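Local coordinates for ribosomal protein uL16 3-hydroxylase (Escherichia coli, PDB 4CCL) that is a growth-regulating oxygenase that hydroxylates an arginine of ribosomal protein uL16 at its C3 position, using Fe(2+), 2-oxoglutarate and O2, at residues 82-88 and 110-114; 146-150 and 183-187; 213-217 and 263-267; 301-306 and 367-372; 226-230 and 249-253. Residue numbers count along the deposited sequence, not the author numbering.

Contact 1 (82-88 and 110-114). With SO4 (sulfate ion), chain L.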
# COMPACT_ATOMS: atom_id res chain seq x y z
N LEU B 82 -32.05 -7.80 9.01
CA LEU B 82 -31.39 -6.72 8.28
C LEU B 82 -30.84 -7.20 6.94
O LEU B 82 -30.07 -8.15 6.88
CB LEU B 82 -30.25 -6.13 9.12
CG LEU B 82 -30.62 -5.29 10.35
CD1 LEU B 82 -30.78 -6.16 11.59
CD2 LEU B 82 -29.60 -4.20 10.57
N VAL B 83 -31.23 -6.52 5.87
CA VAL B 83 -30.76 -6.85 4.54
C VAL B 83 -30.05 -5.67 3.88
O VAL B 83 -30.62 -4.59 3.73
CB VAL B 83 -31.91 -7.32 3.63
CG1 VAL B 83 -31.41 -7.54 2.21
CG2 VAL B 83 -32.54 -8.59 4.19
N GLN B 84 -28.79 -5.90 3.48
CA GLN B 84 -27.96 -4.87 2.87
C GLN B 84 -28.25 -4.69 1.38
O GLN B 84 -28.56 -5.66 0.69
CB GLN B 84 -26.48 -5.22 3.04
CG GLN B 84 -26.03 -5.35 4.48
CD GLN B 84 -25.79 -4.00 5.14
OE1 GLN B 84 -25.47 -3.02 4.47
NE2 GLN B 84 -25.95 -3.95 6.45
N ALA B 85 -28.13 -3.46 0.91
CA ALA B 85 -28.16 -3.13 -0.52
C ALA B 85 -29.35 -3.72 -1.29
O ALA B 85 -29.16 -4.35 -2.33
CB ALA B 85 -26.85 -3.54 -1.18
N VAL B 86 -30.56 -3.50 -0.79
CA VAL B 86 -31.76 -4.01 -1.44
C VAL B 86 -31.95 -3.38 -2.81
O VAL B 86 -32.48 -4.01 -3.74
CB VAL B 86 -33.02 -3.77 -0.56
CG1 VAL B 86 -34.29 -4.20 -1.29
CG2 VAL B 86 -32.89 -4.51 0.76
N ASN B 87 -31.47 -2.15 -2.96
CA ASN B 87 -31.60 -1.42 -4.23
C ASN B 87 -30.90 -2.13 -5.39
O ASN B 87 -31.12 -1.80 -6.55
CB ASN B 87 -31.08 0.01 -4.08
CG ASN B 87 -29.69 0.08 -3.49
OD1 ASN B 87 -29.43 -0.48 -2.43
ND2 ASN B 87 -28.78 0.76 -4.19
N HIS B 88 -30.04 -3.09 -5.06
CA HIS B 88 -29.41 -3.93 -6.07
C HIS B 88 -30.40 -4.93 -6.65
O HIS B 88 -30.50 -5.09 -7.87
CB HIS B 88 -28.19 -4.66 -5.50
CG HIS B 88 -27.06 -3.75 -5.11
ND1 HIS B 88 -25.79 -4.21 -4.84
CD2 HIS B 88 -27.01 -2.40 -4.94
CE1 HIS B 88 -25.01 -3.19 -4.52
NE2 HIS B 88 -25.73 -2.09 -4.58
N ASP B 110 -25.82 3.01 -0.30
CA ASP B 110 -26.83 2.03 -0.67
C ASP B 110 -28.03 2.08 0.28
O ASP B 110 -28.05 2.86 1.23
CB ASP B 110 -26.25 0.61 -0.66
CG ASP B 110 -25.54 0.26 -1.96
OD1 ASP B 110 -26.09 0.57 -3.04
OD2 ASP B 110 -24.43 -0.31 -1.90
N LEU B 111 -29.02 1.22 0.02
CA LEU B 111 -30.25 1.17 0.80
C LEU B 111 -30.34 -0.15 1.56
O LEU B 111 -30.47 -1.21 0.94
CB LEU B 111 -31.46 1.31 -0.14
CG LEU B 111 -32.86 1.71 0.36
CD1 LEU B 111 -33.52 0.64 1.21
CD2 LEU B 111 -32.81 3.02 1.11
N MSE B 112 -30.28 -0.10 2.89
CA MSE B 112 -30.45 -1.32 3.67
C MSE B 112 -31.79 -1.32 4.39
O MSE B 112 -32.20 -0.30 4.95
CB MSE B 112 -29.27 -1.54 4.64
CG MSE B 112 -29.45 -0.98 6.05
SE MSE B 112 -30.38 -2.20 7.28
CE MSE B 112 -30.32 -1.07 8.87
N ILE B 113 -32.49 -2.45 4.36
CA ILE B 113 -33.83 -2.53 4.95
C ILE B 113 -33.84 -3.41 6.19
O ILE B 113 -33.22 -4.47 6.20
CB ILE B 113 -34.85 -3.08 3.94
CG1 ILE B 113 -34.89 -2.21 2.68
CG2 ILE B 113 -36.25 -3.16 4.56
CD1 ILE B 113 -35.89 -2.66 1.65
N SER B 114 -34.55 -2.98 7.23
CA SER B 114 -34.72 -3.83 8.40
C SER B 114 -36.20 -4.07 8.70
O SER B 114 -37.00 -3.13 8.69
CB SER B 114 -34.02 -3.25 9.62
OG SER B 114 -34.68 -2.09 10.10
S SO4 L . -32.10 -0.51 11.95
O1 SO4 L . -32.94 -0.07 10.84
O2 SO4 L . -30.83 0.23 11.93
O3 SO4 L . -32.77 -0.26 13.22
O4 SO4 L . -31.84 -1.94 11.80

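Contact 2 (146-150 and 183-187)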
# COMPACT_ATOMS: atom_id res chain seq x y z
N GLU B 146 -26.39 12.74 22.38
CA GLU B 146 -25.43 13.76 21.99
C GLU B 146 -24.15 13.07 21.53
O GLU B 146 -23.88 11.93 21.89
CB GLU B 146 -25.15 14.71 23.17
CG GLU B 146 -24.31 15.93 22.82
CD GLU B 146 -24.87 16.70 21.63
OE1 GLU B 146 -25.78 17.53 21.83
OE2 GLU B 146 -24.38 16.48 20.51
N LYS B 147 -23.34 13.78 20.74
CA LYS B 147 -22.15 13.18 20.17
C LYS B 147 -21.00 13.42 21.13
O LYS B 147 -20.55 14.55 21.32
CB LYS B 147 -21.86 13.83 18.81
CG LYS B 147 -20.51 13.50 18.20
CD LYS B 147 -20.21 14.50 17.10
CE LYS B 147 -19.09 14.04 16.18
NZ LYS B 147 -18.93 14.98 15.03
N LEU B 148 -20.54 12.33 21.73
CA LEU B 148 -19.54 12.38 22.79
C LEU B 148 -18.72 11.11 22.69
O LEU B 148 -19.23 10.07 22.28
CB LEU B 148 -20.21 12.43 24.16
CG LEU B 148 -21.29 13.49 24.44
CD1 LEU B 148 -22.02 13.18 25.73
CD2 LEU B 148 -20.68 14.88 24.50
N GLN B 149 -17.45 11.18 23.07
CA GLN B 149 -16.58 10.02 23.03
C GLN B 149 -17.08 8.95 24.00
O GLN B 149 -17.29 9.21 25.18
CB GLN B 149 -15.14 10.41 23.37
CG GLN B 149 -14.11 9.34 23.08
N MSE B 150 -17.26 7.73 23.49
CA MSE B 150 -17.75 6.62 24.30
C MSE B 150 -17.18 5.28 23.85
O MSE B 150 -16.99 5.05 22.65
CB MSE B 150 -19.28 6.59 24.31
CG MSE B 150 -19.92 6.73 22.94
SE MSE B 150 -21.87 6.84 23.05
CE MSE B 150 -22.03 8.37 24.25
N PRO B 183 -22.60 11.27 11.38
CA PRO B 183 -21.71 10.32 12.05
C PRO B 183 -21.26 10.80 13.43
O PRO B 183 -21.03 12.00 13.61
CB PRO B 183 -20.50 10.25 11.11
CG PRO B 183 -20.55 11.51 10.32
CD PRO B 183 -22.01 11.79 10.14
N GLY B 184 -21.15 9.88 14.38
CA GLY B 184 -20.68 10.23 15.71
C GLY B 184 -21.78 10.32 16.75
O GLY B 184 -21.50 10.42 17.95
N PHE B 185 -23.03 10.29 16.30
CA PHE B 185 -24.16 10.37 17.22
C PHE B 185 -24.71 8.99 17.54
O PHE B 185 -25.19 8.29 16.65
CB PHE B 185 -25.27 11.25 16.63
CG PHE B 185 -24.93 12.71 16.58
CD1 PHE B 185 -24.14 13.21 15.56
CD2 PHE B 185 -25.38 13.58 17.56
CE1 PHE B 185 -23.82 14.56 15.51
CE2 PHE B 185 -25.06 14.93 17.52
CZ PHE B 185 -24.28 15.41 16.49
N PRO B 186 -24.63 8.59 18.81
CA PRO B 186 -25.16 7.28 19.21
C PRO B 186 -26.66 7.24 19.03
O PRO B 186 -27.36 8.19 19.39
CB PRO B 186 -24.79 7.19 20.69
CG PRO B 186 -24.66 8.60 21.14
CD PRO B 186 -24.09 9.34 19.96
N HIS B 187 -27.16 6.14 18.47
CA HIS B 187 -28.58 6.00 18.25
C HIS B 187 -29.04 4.56 18.45
O HIS B 187 -28.26 3.62 18.30
CB HIS B 187 -28.95 6.48 16.84
CG HIS B 187 -28.15 5.84 15.76
ND1 HIS B 187 -26.93 6.34 15.34
CD2 HIS B 187 -28.38 4.74 15.00
CE1 HIS B 187 -26.45 5.58 14.37
NE2 HIS B 187 -27.31 4.60 14.15
O HOH W 1 -20.56 14.60 12.85

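Contact 3 (213-217 and 263-267)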
# COMPACT_ATOMS: atom_id res chain seq x y z
N GLY B 213 -5.23 2.26 -0.89
CA GLY B 213 -5.76 2.06 -2.23
C GLY B 213 -4.82 2.56 -3.32
O GLY B 213 -4.52 1.83 -4.27
N PHE B 214 -4.36 3.80 -3.18
CA PHE B 214 -3.45 4.39 -4.16
C PHE B 214 -2.11 3.67 -4.20
O PHE B 214 -1.52 3.55 -5.27
CB PHE B 214 -3.23 5.88 -3.88
CG PHE B 214 -2.42 6.57 -4.94
CD1 PHE B 214 -2.84 6.58 -6.26
CD2 PHE B 214 -1.24 7.22 -4.62
CE1 PHE B 214 -2.10 7.22 -7.24
CE2 PHE B 214 -0.49 7.87 -5.60
CZ PHE B 214 -0.93 7.86 -6.91
N ALA B 215 -1.63 3.21 -3.05
CA ALA B 215 -0.39 2.44 -3.03
C ALA B 215 -0.56 1.17 -3.85
O ALA B 215 0.33 0.80 -4.63
CB ALA B 215 -0.00 2.10 -1.61
N ASP B 216 -1.71 0.52 -3.69
CA ASP B 216 -2.00 -0.68 -4.47
C ASP B 216 -2.17 -0.39 -5.96
O ASP B 216 -1.80 -1.21 -6.80
CB ASP B 216 -3.21 -1.42 -3.90
CG ASP B 216 -2.88 -2.20 -2.63
OD1 ASP B 216 -1.76 -2.75 -2.56
OD2 ASP B 216 -3.73 -2.25 -1.72
N TYR B 217 -2.71 0.79 -6.28
CA TYR B 217 -2.84 1.23 -7.67
C TYR B 217 -1.46 1.40 -8.30
O TYR B 217 -1.20 0.91 -9.40
CB TYR B 217 -3.62 2.54 -7.74
CG TYR B 217 -3.80 3.10 -9.14
CD1 TYR B 217 -4.71 2.53 -10.02
CD2 TYR B 217 -3.09 4.21 -9.56
CE1 TYR B 217 -4.89 3.04 -11.30
CE2 TYR B 217 -3.26 4.73 -10.84
CZ TYR B 217 -4.16 4.14 -11.70
OH TYR B 217 -4.33 4.65 -12.97
N HIS B 263 -2.62 10.42 -12.60
CA HIS B 263 -2.59 9.20 -11.79
C HIS B 263 -3.56 9.17 -10.60
O HIS B 263 -4.29 8.19 -10.42
CB HIS B 263 -1.16 8.91 -11.34
CG HIS B 263 -0.22 8.66 -12.47
ND1 HIS B 263 1.15 8.90 -12.38
CD2 HIS B 263 -0.43 8.21 -13.73
CE1 HIS B 263 1.72 8.59 -13.53
NE2 HIS B 263 0.78 8.17 -14.37
N PHE B 264 -3.57 10.23 -9.80
CA PHE B 264 -4.47 10.27 -8.65
C PHE B 264 -5.93 10.29 -9.07
O PHE B 264 -6.74 9.52 -8.55
CB PHE B 264 -4.19 11.47 -7.74
CG PHE B 264 -5.18 11.62 -6.63
CD1 PHE B 264 -5.53 10.52 -5.86
CD2 PHE B 264 -5.77 12.84 -6.35
CE1 PHE B 264 -6.45 10.64 -4.84
CE2 PHE B 264 -6.69 12.96 -5.33
CZ PHE B 264 -7.02 11.86 -4.57
N LYS B 265 -6.26 11.18 -10.00
CA LYS B 265 -7.61 11.30 -10.52
C LYS B 265 -8.12 9.98 -11.08
O LYS B 265 -9.27 9.60 -10.87
CB LYS B 265 -7.65 12.36 -11.63
CG LYS B 265 -8.98 12.45 -12.35
CD LYS B 265 -8.82 13.07 -13.73
CE LYS B 265 -8.15 14.43 -13.65
NZ LYS B 265 -7.90 15.01 -15.01
N GLN B 266 -7.23 9.28 -11.78
CA GLN B 266 -7.57 8.02 -12.42
C GLN B 266 -7.81 6.95 -11.37
O GLN B 266 -8.82 6.24 -11.42
CB GLN B 266 -6.46 7.61 -13.38
CG GLN B 266 -6.88 6.59 -14.43
CD GLN B 266 -6.39 6.98 -15.81
OE1 GLN B 266 -6.38 8.16 -16.16
NE2 GLN B 266 -5.98 5.99 -16.59
N TRP B 267 -6.88 6.84 -10.41
CA TRP B 267 -7.07 5.87 -9.34
C TRP B 267 -8.37 6.09 -8.59
O TRP B 267 -9.13 5.15 -8.39
CB TRP B 267 -5.94 5.89 -8.31
CG TRP B 267 -6.38 5.22 -7.04
CD1 TRP B 267 -6.62 3.88 -6.86
CD2 TRP B 267 -6.67 5.84 -5.78
NE1 TRP B 267 -7.03 3.64 -5.58
CE2 TRP B 267 -7.07 4.83 -4.89
CE3 TRP B 267 -6.63 7.17 -5.32
CZ2 TRP B 267 -7.42 5.09 -3.57
CZ3 TRP B 267 -6.98 7.42 -4.01
CH2 TRP B 267 -7.37 6.39 -3.15

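Contact 4 (301-306 and 367-372)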
# COMPACT_ATOMS: atom_id res chain seq x y z
N GLU B 301 -36.82 0.83 -27.79
CA GLU B 301 -36.45 0.15 -26.55
C GLU B 301 -35.55 1.01 -25.67
O GLU B 301 -34.77 1.82 -26.17
CB GLU B 301 -35.80 -1.21 -26.83
CG GLU B 301 -36.79 -2.33 -27.11
CD GLU B 301 -36.12 -3.60 -27.60
OE1 GLU B 301 -35.31 -3.51 -28.55
OE2 GLU B 301 -36.40 -4.68 -27.04
N VAL B 302 -35.65 0.81 -24.36
CA VAL B 302 -34.98 1.68 -23.40
C VAL B 302 -33.87 0.97 -22.61
O VAL B 302 -33.96 -0.22 -22.31
CB VAL B 302 -36.04 2.36 -22.48
CG1 VAL B 302 -35.59 2.41 -21.03
CG2 VAL B 302 -36.39 3.75 -23.00
N LEU B 303 -32.80 1.71 -22.29
CA LEU B 303 -31.64 1.17 -21.60
C LEU B 303 -31.64 1.63 -20.14
O LEU B 303 -31.74 2.82 -19.86
CB LEU B 303 -30.37 1.66 -22.29
CG LEU B 303 -29.18 0.71 -22.50
CD1 LEU B 303 -29.41 -0.64 -21.85
CD2 LEU B 303 -28.90 0.54 -23.99
N VAL B 304 -31.51 0.68 -19.21
CA VAL B 304 -31.51 1.02 -17.79
C VAL B 304 -30.29 0.49 -17.04
O VAL B 304 -29.84 -0.64 -17.27
CB VAL B 304 -32.81 0.57 -17.09
CG1 VAL B 304 -34.01 1.32 -17.64
CG2 VAL B 304 -33.02 -0.93 -17.24
N ARG B 305 -29.77 1.32 -16.15
CA ARG B 305 -28.59 0.99 -15.35
C ARG B 305 -28.92 -0.01 -14.24
O ARG B 305 -29.96 0.09 -13.59
CB ARG B 305 -27.98 2.26 -14.76
CG ARG B 305 -26.72 2.05 -13.93
CD ARG B 305 -26.44 3.24 -13.01
NE ARG B 305 -26.50 4.52 -13.72
CZ ARG B 305 -26.14 5.69 -13.19
NH1 ARG B 305 -25.70 5.75 -11.95
NH2 ARG B 305 -26.23 6.80 -13.92
N LEU B 306 -28.02 -0.96 -14.05
CA LEU B 306 -28.13 -1.94 -12.97
C LEU B 306 -28.21 -1.22 -11.63
O LEU B 306 -27.43 -0.30 -11.37
CB LEU B 306 -26.89 -2.83 -13.00
CG LEU B 306 -26.91 -4.29 -12.54
CD1 LEU B 306 -25.49 -4.79 -12.63
CD2 LEU B 306 -27.46 -4.44 -11.12
N GLY B 367 -23.13 -6.26 -18.42
CA GLY B 367 -24.26 -6.38 -17.52
C GLY B 367 -24.60 -5.07 -16.82
O GLY B 367 -25.54 -5.01 -16.03
N TYR B 368 -23.85 -4.02 -17.14
CA TYR B 368 -23.98 -2.75 -16.44
C TYR B 368 -25.25 -1.99 -16.84
O TYR B 368 -25.78 -1.20 -16.07
CB TYR B 368 -22.73 -1.89 -16.65
CG TYR B 368 -21.46 -2.50 -16.09
CD1 TYR B 368 -21.49 -3.61 -15.25
CD2 TYR B 368 -20.22 -1.96 -16.41
CE1 TYR B 368 -20.33 -4.16 -14.74
CE2 TYR B 368 -19.05 -2.51 -15.90
CZ TYR B 368 -19.11 -3.61 -15.07
OH TYR B 368 -17.95 -4.15 -14.57
N TRP B 369 -25.73 -2.24 -18.06
CA TRP B 369 -27.00 -1.71 -18.52
C TRP B 369 -27.80 -2.82 -19.21
O TRP B 369 -27.21 -3.72 -19.81
CB TRP B 369 -26.78 -0.55 -19.49
CG TRP B 369 -26.54 0.78 -18.84
CD1 TRP B 369 -27.46 1.75 -18.58
CD2 TRP B 369 -25.29 1.29 -18.38
NE1 TRP B 369 -26.87 2.83 -17.99
CE2 TRP B 369 -25.52 2.58 -17.85
CE3 TRP B 369 -23.98 0.80 -18.37
CZ2 TRP B 369 -24.51 3.37 -17.31
CZ3 TRP B 369 -22.97 1.58 -17.83
CH2 TRP B 369 -23.25 2.85 -17.31
N PHE B 370 -29.12 -2.77 -19.11
CA PHE B 370 -29.96 -3.77 -19.78
C PHE B 370 -31.24 -3.18 -20.37
O PHE B 370 -31.67 -2.10 -19.97
CB PHE B 370 -30.27 -4.95 -18.84
CG PHE B 370 -31.10 -4.57 -17.64
CD1 PHE B 370 -30.51 -4.09 -16.49
CD2 PHE B 370 -32.48 -4.73 -17.67
CE1 PHE B 370 -31.27 -3.76 -15.38
CE2 PHE B 370 -33.25 -4.40 -16.57
CZ PHE B 370 -32.65 -3.92 -15.42
N PHE B 371 -31.85 -3.90 -21.30
CA PHE B 371 -32.96 -3.36 -22.10
C PHE B 371 -34.35 -3.48 -21.47
O PHE B 371 -34.67 -4.48 -20.83
CB PHE B 371 -32.97 -3.99 -23.49
CG PHE B 371 -32.07 -3.29 -24.46
CD1 PHE B 371 -32.29 -1.96 -24.77
CD2 PHE B 371 -31.02 -3.95 -25.08
CE1 PHE B 371 -31.48 -1.30 -25.66
CE2 PHE B 371 -30.20 -3.29 -25.97
CZ PHE B 371 -30.43 -1.96 -26.27
N GLU B 372 -35.16 -2.45 -21.67
CA GLU B 372 -36.57 -2.48 -21.30
C GLU B 372 -37.42 -1.79 -22.36
O GLU B 372 -38.61 -1.55 -22.16
CB GLU B 372 -36.80 -1.83 -19.93
CG GLU B 372 -36.09 -2.50 -18.76
CD GLU B 372 -36.73 -3.81 -18.32
OE1 GLU B 372 -37.23 -4.56 -19.19
OE2 GLU B 372 -36.72 -4.10 -17.10
O HOH W 2 -27.19 5.25 -16.47

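Contact 5 (226-230 and 249-253)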
# COMPACT_ATOMS: atom_id res chain seq x y z
N ASN B 226 10.82 5.46 -10.39
CA ASN B 226 12.02 6.29 -10.37
C ASN B 226 12.78 6.18 -9.05
O ASN B 226 12.22 6.36 -7.98
CB ASN B 226 11.65 7.75 -10.64
CG ASN B 226 10.73 8.33 -9.58
OD1 ASN B 226 9.81 7.66 -9.12
ND2 ASN B 226 10.99 9.57 -9.18
N TYR B 227 14.07 5.86 -9.15
CA TYR B 227 14.90 5.66 -7.96
C TYR B 227 15.46 6.94 -7.36
O TYR B 227 15.72 7.91 -8.07
CB TYR B 227 16.03 4.68 -8.27
CG TYR B 227 15.55 3.26 -8.43
CD1 TYR B 227 14.97 2.83 -9.61
CD2 TYR B 227 15.65 2.35 -7.39
CE1 TYR B 227 14.52 1.54 -9.76
CE2 TYR B 227 15.20 1.05 -7.53
CZ TYR B 227 14.64 0.65 -8.72
OH TYR B 227 14.19 -0.64 -8.87
N TYR B 228 15.61 6.94 -6.04
CA TYR B 228 16.32 7.99 -5.33
C TYR B 228 17.72 8.12 -5.92
O TYR B 228 18.37 7.11 -6.20
CB TYR B 228 16.40 7.66 -3.83
CG TYR B 228 17.23 8.62 -3.01
CD1 TYR B 228 18.61 8.44 -2.87
CD2 TYR B 228 16.64 9.70 -2.35
CE1 TYR B 228 19.37 9.31 -2.11
CE2 TYR B 228 17.40 10.57 -1.59
CZ TYR B 228 18.76 10.37 -1.48
OH TYR B 228 19.52 11.24 -0.72
N SER B 229 18.17 9.35 -6.13
CA SER B 229 19.48 9.59 -6.74
C SER B 229 20.21 10.73 -6.04
O SER B 229 19.60 11.73 -5.67
CB SER B 229 19.33 9.89 -8.23
OG SER B 229 18.73 11.16 -8.42
N ASP B 230 21.52 10.56 -5.85
CA ASP B 230 22.31 11.54 -5.11
C ASP B 230 23.71 11.77 -5.70
O ASP B 230 24.70 11.42 -5.07
CB ASP B 230 22.41 11.12 -3.64
CG ASP B 230 22.84 9.67 -3.48
OD1 ASP B 230 22.98 8.97 -4.50
OD2 ASP B 230 23.03 9.24 -2.32
N LYS B 249 14.07 14.68 0.60
CA LYS B 249 14.06 14.26 -0.79
C LYS B 249 13.17 13.03 -0.95
O LYS B 249 12.28 12.98 -1.82
CB LYS B 249 15.49 13.98 -1.27
CG LYS B 249 15.67 14.06 -2.78
CD LYS B 249 17.03 14.64 -3.15
CE LYS B 249 18.08 13.56 -3.34
NZ LYS B 249 17.85 12.77 -4.58
N LEU B 250 13.41 12.05 -0.09
CA LEU B 250 12.66 10.79 -0.08
C LEU B 250 11.15 11.00 -0.01
O LEU B 250 10.40 10.43 -0.80
CB LEU B 250 13.13 9.90 1.07
CG LEU B 250 14.52 9.27 0.92
CD1 LEU B 250 15.10 8.89 2.27
CD2 LEU B 250 14.45 8.05 0.01
N ARG B 251 10.70 11.82 0.94
CA ARG B 251 9.28 12.12 1.08
C ARG B 251 8.76 12.93 -0.11
O ARG B 251 7.62 12.73 -0.58
CB ARG B 251 9.00 12.85 2.40
CG ARG B 251 8.05 14.02 2.28
CD ARG B 251 7.49 14.40 3.64
NE ARG B 251 8.48 14.28 4.70
CZ ARG B 251 9.30 15.26 5.07
NH1 ARG B 251 9.26 16.43 4.46
NH2 ARG B 251 10.17 15.05 6.05
N GLU B 252 9.61 13.82 -0.60
CA GLU B 252 9.26 14.68 -1.72
C GLU B 252 8.96 13.83 -2.94
O GLU B 252 8.12 14.20 -3.77
CB GLU B 252 10.39 15.67 -2.02
CG GLU B 252 9.94 16.95 -2.70
CD GLU B 252 8.86 17.68 -1.92
OE1 GLU B 252 8.92 17.69 -0.67
OE2 GLU B 252 7.95 18.24 -2.56
N MSE B 253 9.63 12.69 -3.05
CA MSE B 253 9.29 11.72 -4.09
C MSE B 253 7.83 11.27 -3.99
O MSE B 253 7.10 11.31 -4.98
CB MSE B 253 10.25 10.53 -4.05
CG MSE B 253 11.61 10.82 -4.65
SE MSE B 253 13.03 9.63 -4.04
CE MSE B 253 12.39 7.95 -4.77
O HOH W 3 7.97 10.27 -7.77

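Contact 1 (82-88 and 110-114)
Strands 79-83 and 108-116 are antiparallel neighbours in the large sheet of the JmjC region, whose core is the cupin-type double-stranded beta-helix. Val83 and Ile113 form a hydrogen-bonded pair (Val83 N to Ile113 O and Ile113 N to Val83 O, both 2.9 Å), while Leu82 and Ser114 form the adjoining non-hydrogen-bonded pair. At Ala85 the backbone takes positive phi and turns off, and Val86 N reaches Leu111 O (2.9 Å). Side chains take over beyond. Asn87 OD1 accepts from Leu111 N (3.0 Å), Asn87 ND2 donates to Asp110 OD1 (2.9 Å), and His88 NE2 adds a weak bond to Asp110 OD1 (3.1 Å); His88 ND1 is held by Glu278 O and Asp110 OD2 by His277. Apolar contacts lie on both faces: Leu82 CD2 on CE of selenomethionine Met112 (3.6 Å), and Val86 CG2 on Ile113 CG1 (3.6 Å), near Thr93. Ser114 OG donates to O1 of a sulfate (2.8 Å), probably from the crystallisation liquor, which Arg140 also binds. Both residues are inferred substrate ligands, so this end of the strand pair is consistent with a site for an anionic group, whereas Asn87 substitutes for strand pairing at the other.

Contact 2 (146-150 and 183-187)
Two loops of the JmjC double-stranded beta-helix meet here, 183-187 leading into the strand that carries the iron ligand His187, and 146-150 following strand 140-145. No direct hydrogen bond joins them; the contact rests on van der Waals packing, one CH-pi contact and a bridging water. Pro183 offers its carbonyl: water 1 donates to Pro183 O (2.7 Å) and accepts from Lys147 NZ (2.7 Å). Gly184 follows, with Lys147 CG 3.2 Å from Gly184 O. Its positive phi would jam a CB against the preceding carbonyl, and a CB would also clash with Lys147 CE, so glycine suits the spot twice over. Phe185 presents its ring to the aliphatic part of Lys147, whose CB stands 3.6 Å from the ring centroid and almost on the normal. Glu146 OE2 approaches Phe185 CE2 at 3.4 Å while accepting from Lys147 N, and OE1 makes a salt bridge with Arg20. Pro186 packs against the other loop, its CD 3.2 Å from Glu146 O and its CB 3.8 Å from SE of the poorly ordered selenomethionine Met150. His187 makes no contact with 146-150: its ring meets His125, another iron ligand, edge-to-face, and its ND1 donates to Phe185 O at 2.9 Å.

Contact 3 (213-217 and 263-267)
An aromatic cluster of Phe214, Tyr217 and Trp267 joins helix 207-220, which follows the last strand of the large JmjC sheet, to helix 263-272, which leads towards the winged-helix domain. The two short helical segments cross at 107° with their axes 10.4 Å apart. Gly213 opens the first segment by leaving room for the indole: Gly213 C lies 3.3 Å from Trp267 NE1, and a CB here would clash with Trp267 CZ2. Phe214 comes next, packing its backbone over the indole face, with Phe214 N 3.3 Å from Trp267 CZ2 and Phe214 CA 3.8 Å from the centroid of the five-membered ring, a CH-pi contact. Its side chain continues past Trp267, CD1 touching Trp267 CB at 3.8 Å, and its CE1 comes within 4.1 Å of Phe264 CA. Ala215 turns from this interface and packs on Ala215 of the second subunit, while Phe264 on the other helix touches Met254 of that subunit, so the crossing lies against the dimer partner. Tyr217, one turn after Gly213, brings CB to 3.4 Å from Trp267 CD1 and CE2 to 3.6 Å from His263 O; its OH lies 3.5 Å from Gln266 CG. Over the Tyr217 ring sits Trp267 CB, 3.7 Å from the centroid and 17° off the normal.

Contact 4 (301-306 and 367-372)
Leu303 heads the apolar centre, with CD1 on Trp369 CB (3.5 Å) and CD2 on Phe371 CE1 (3.6 Å); Leu297 of helix 290-298 and Val364 of helix 354-365 border this face. On the other face, Val304 CG2 sits over the Phe370 ring, 3.6 Å from its centroid. The indole of Trp369 receives Arg305 CA over its five-membered ring (3.8 Å to the centroid). Backbone bonds tie strands 303-305 and 369-371 into the two-stranded antiparallel sheet of the winged-helix domain: Val304 N to Phe370 O and Phe370 N to Val304 O, both 2.9 Å, then Leu306 N to Tyr368 O (3.0 Å) and Glu372 N to Val302 O (2.6 Å). Ahead of strand 369-371, Gly367 leaves helix 354-365 through a Schellman motif. At the polar edge, water 2 accepts from Arg305 NE and Trp369 NE1, both 2.9 Å, and Arg305 NH2 bonds to Ala337 O. Main-chain bonds thus hold the last modelled residues, while Trp369 and Phe371 fasten them to helices 354-365 and 290-298.

Contact 5 (226-230 and 249-253)
Residues 226-230 run as an extended, irregular loop after helix 207-220, while 249-253 is one turn of helix 244-258, closed by Met253 N to Lys249 O (2.9 Å). The backbones stay well apart, the nearest CA atoms being those of Tyr228 and Leu250 at 7.0 Å, so side chains fill the gap. Lys249 extends to the loop, where its NZ donates to Ser229 O at 2.3 Å, a very short distance for such a bond. The same NZ lies 4.0 Å from the Tyr228 ring centroid, over the face, a cation-pi contact, with Lys249 CE 3.5 Å from Tyr228 CE2. The Tyr228 ring lies between the loop backbone and the helix, in the helical region, including helices 207-220 and 244-258, that packs on the second subunit: Tyr228 meets Trp106 of that subunit edge-to-face, Asp230 forms a salt bridge to its Arg107, and Asn226 OD1 bonds to its Thr207. The contact therefore belongs to the homodimer interface. Leu250 CD2 packs on Tyr228 CD2 at 3.6 Å. Selenomethionine Met253 sits at the ring edge in a Met-aromatic contact, its SE 5.3 Å from the Tyr228 centroid and 3.9 Å from Tyr228 CB. Met253 CE also comes within 3.6 Å of both Asn226 O and Tyr228 N.

Overall arrangement
Contacts 1 and 2 belong to the catalytic JmjC region, their centres 24 Å apart. Contact 2 includes the iron ligand His187, and contact 1 brings Ser114 close to Arg140, both inferred substrate ligands, at the sulfate. Contact 4 is 41 Å from contact 2 between centres, on the opposite side of the chain's centre, yet its nearest atoms come within about 4 Å of contact 1. Contacts 5 and 3, which use the successive helices 244-258 and 263-272, have centres 19 Å apart and both meet the second subunit. In sequence, contact 5 falls between the segments of contact 3. Contact 5 is the farthest from contacts 1 and 2, 47 and 43 Å between centres.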